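Local structure of DNA-binding response regulator, merR family (Colwellia psychrerythraea, 3CNB) at residues A[13-17]-A[18-22]. The protein probably binds DNA as a response regulator; this chain is its CheY-like receiver domain, expected to be phosphorylated on an aspartate. Residues are numbered along the deposited sequence; the frame is centred on the assembly and turned at random.
Sequences IIEDD and KEFAD
At the turn from strand 10-14 into helix 18-31, which in CheY-like receiver domains contributes to the acidic phosphorylation pocket, Asp17 N-caps the helix while Glu15 meets Phe20 and Ala21 of its first turn. Asp17 O accepts from Ala21 N at 2.8 Å, the first helical i to i+4 bond. With CG anti to the backbone N (chi1 -172°), the Asp17 carboxylate comes to the amide end of the helix, where OD1 takes a weak but nearly straight capping bond from Phe20 N at 3.5 Å. A water bridges Asp17 OD1 and Glu19 N, donating to the former and accepting from the latter. Glu15 bends at chi2 (63°), bringing CG to 3.9 Å from Ala21 CB and setting its carboxylate at the edge of the Phe20 ring, the two planes perpendicular; OE2 lies 3.6 Å from Phe20 CD2. The other oxygen, OE1, receives Asp17 N at 3.1 Å through its anti lone pair, which helps fix the rotation of the carboxylate against the turn. Glu15 OE2 also forms a salt bridge with Lys113 NZ, and its OE1 lies close to a carboxylate oxygen of Asp61, the predicted phosphorylation site. At the end of the strand, Ile13 packs on Leu24, Thr25 and Leu28 of helix 18-31, within a beta-alpha-beta unit completed by strand 36-40, whose Ile39 touches Ala21; strand 57-61 flanks strand 10-14 on the other side.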
ATOM      1  N   ILE A  13      -0.793  -2.630   5.431  1.00 16.21           N
ATOM      2  CA  ILE A  13      -1.170  -1.233   5.293  1.00 19.70           C
ATOM      3  C   ILE A  13      -0.202  -0.369   6.076  1.00 23.88           C
ATOM      4  O   ILE A  13      -0.080  -0.523   7.290  1.00 25.95           O
ATOM      5  CB  ILE A  13      -2.634  -0.967   5.796  1.00 16.64           C
ATOM      6  CG1 ILE A  13      -3.650  -1.695   4.920  1.00 26.18           C
ATOM      7  CG2 ILE A  13      -2.964   0.545   5.849  1.00 25.86           C
ATOM      8  CD1 ILE A  13      -4.947  -1.959   5.651  1.00 16.80           C
ATOM      9  N   ILE A  14       0.467   0.526   5.390  1.00 24.15           N
ATOM     10  CA  ILE A  14       1.340   1.494   5.984  1.00 18.70           C
ATOM     11  C   ILE A  14       0.694   2.859   6.045  1.00 27.45           C
ATOM     12  O   ILE A  14       0.573   3.518   5.066  1.00 30.54           O
ATOM     13  CB  ILE A  14       2.638   1.563   5.236  1.00 19.08           C
ATOM     14  CG1 ILE A  14       3.387   0.248   5.337  1.00 22.07           C
ATOM     15  CG2 ILE A  14       3.452   2.658   5.724  1.00 26.41           C
ATOM     16  CD1 ILE A  14       4.365   0.003   4.323  1.00 18.97           C
ATOM     17  N   GLU A  15       0.306   3.276   7.232  1.00 27.83           N
ATOM     18  CA  GLU A  15      -0.556   4.424   7.429  1.00 27.73           C
ATOM     19  C   GLU A  15      -0.602   4.937   8.878  1.00 27.46           C
ATOM     20  O   GLU A  15      -1.008   4.236   9.737  1.00 32.72           O
ATOM     21  CB  GLU A  15      -1.949   4.042   6.975  1.00 26.35           C
ATOM     22  CG  GLU A  15      -3.027   5.042   7.180  1.00 26.27           C
ATOM     23  CD  GLU A  15      -2.811   6.287   6.417  1.00 32.29           C
ATOM     24  OE1 GLU A  15      -2.583   7.296   7.033  1.00 37.79           O
ATOM     25  OE2 GLU A  15      -2.834   6.270   5.220  1.00 30.37           O
ATOM     26  N   ASP A  16      -0.223   6.175   9.135  1.00 33.76           N
ATOM     27  CA  ASP A  16      -0.258   6.689  10.498  1.00 40.10           C
ATOM     28  C   ASP A  16      -1.560   7.248  11.000  1.00 41.82           C
ATOM     29  O   ASP A  16      -1.712   7.434  12.167  1.00 40.73           O
ATOM     30  CB  ASP A  16       0.932   7.576  10.891  1.00 40.88           C
ATOM     31  CG  ASP A  16       1.153   8.706   9.958  1.00 41.53           C
ATOM     32  OD1 ASP A  16       0.361   8.829   9.045  1.00 57.73           O
ATOM     33  OD2 ASP A  16       2.088   9.464  10.108  1.00 33.90           O
ATOM     34  N   ASP A  17      -2.502   7.489  10.104  1.00 41.29           N
ATOM     35  CA  ASP A  17      -3.854   7.903  10.478  1.00 36.27           C
ATOM     36  C   ASP A  17      -4.627   6.668  10.931  1.00 37.85           C
ATOM     37  O   ASP A  17      -5.000   5.831  10.115  1.00 38.64           O
ATOM     38  CB  ASP A  17      -4.534   8.595   9.294  1.00 41.32           C
ATOM     39  CG  ASP A  17      -5.874   9.239   9.646  1.00 44.36           C
ATOM     40  OD1 ASP A  17      -6.527   8.871  10.644  1.00 40.09           O
ATOM     41  OD2 ASP A  17      -6.288  10.127   8.875  1.00 50.34           O
ATOM     42  N   LYS A  18      -4.880   6.583  12.236  1.00 35.86           N
ATOM     43  CA  LYS A  18      -5.519   5.431  12.866  1.00 37.95           C
ATOM     44  C   LYS A  18      -6.947   5.155  12.387  1.00 38.32           C
ATOM     45  O   LYS A  18      -7.280   4.010  12.083  1.00 40.65           O
ATOM     46  CB  LYS A  18      -5.526   5.607  14.384  1.00 43.09           C
ATOM     47  CG  LYS A  18      -5.173   4.363  15.175  1.00 50.59           C
ATOM     48  CD  LYS A  18      -6.357   3.445  15.417  1.00 56.41           C
ATOM     49  CE  LYS A  18      -5.991   2.356  16.420  1.00 55.30           C
ATOM     50  NZ  LYS A  18      -7.065   1.342  16.570  1.00 52.53           N
ATOM     51  N   GLU A  19      -7.780   6.195  12.343  1.00 34.98           N
ATOM     52  CA  GLU A  19      -9.184   6.061  11.954  1.00 38.78           C
ATOM     53  C   GLU A  19      -9.310   5.578  10.514  1.00 33.82           C
ATOM     54  O   GLU A  19     -10.114   4.693  10.221  1.00 31.78           O
ATOM     55  CB  GLU A  19      -9.909   7.396  12.106  1.00 40.58           C
ATOM     56  CG  GLU A  19     -10.474   7.673  13.495  1.00 51.91           C
ATOM     57  CD  GLU A  19     -11.469   8.838  13.484  1.00 55.62           C
ATOM     58  OE1 GLU A  19     -11.383   9.710  14.379  1.00 68.20           O
ATOM     59  OE2 GLU A  19     -12.330   8.887  12.568  1.00 55.19           O
ATOM     60  N   PHE A  20      -8.501   6.175   9.635  1.00 27.25           N
ATOM     61  CA  PHE A  20      -8.422   5.789   8.233  1.00 28.62           C
ATOM     62  C   PHE A  20      -7.838   4.384   8.037  1.00 28.72           C
ATOM     63  O   PHE A  20      -8.348   3.610   7.218  1.00 25.28           O
ATOM     64  CB  PHE A  20      -7.625   6.811   7.412  1.00 24.25           C
ATOM     65  CG  PHE A  20      -7.585   6.486   5.945  1.00 35.16           C
ATOM     66  CD1 PHE A  20      -8.760   6.519   5.175  1.00 29.68           C
ATOM     67  CD2 PHE A  20      -6.386   6.105   5.338  1.00 26.87           C
ATOM     68  CE1 PHE A  20      -8.716   6.181   3.816  1.00 41.29           C
ATOM     69  CE2 PHE A  20      -6.330   5.774   3.987  1.00 37.04           C
ATOM     70  CZ  PHE A  20      -7.489   5.808   3.219  1.00 30.29           C
ATOM     71  N   ALA A  21      -6.788   4.055   8.792  1.00 26.88           N
ATOM     72  CA  ALA A  21      -6.181   2.726   8.736  1.00 29.35           C
ATOM     73  C   ALA A  21      -7.157   1.629   9.131  1.00 26.66           C
ATOM     74  O   ALA A  21      -7.089   0.522   8.588  1.00 30.90           O
ATOM     75  CB  ALA A  21      -4.917   2.651   9.617  1.00 27.39           C
ATOM     76  N   ASP A  22      -8.053   1.930  10.074  1.00 25.55           N
ATOM     77  CA  ASP A  22      -9.044   0.954  10.544  1.00 27.00           C
ATOM     78  C   ASP A  22     -10.167   0.816   9.519  1.00 22.39           C
ATOM     79  O   ASP A  22     -10.751  -0.257   9.378  1.00 23.91           O
ATOM     80  CB  ASP A  22      -9.648   1.361  11.902  1.00 36.64           C
ATOM     81  CG  ASP A  22      -8.639   1.295  13.069  1.00 42.34           C
ATOM     82  OD1 ASP A  22      -7.468   0.892  12.873  1.00 43.40           O
ATOM     83  OD2 ASP A  22      -9.037   1.675  14.195  1.00 53.27           O
TER
HETATM   84  O   HOH W   1      -7.093   8.801  13.770  1.00 53.11           O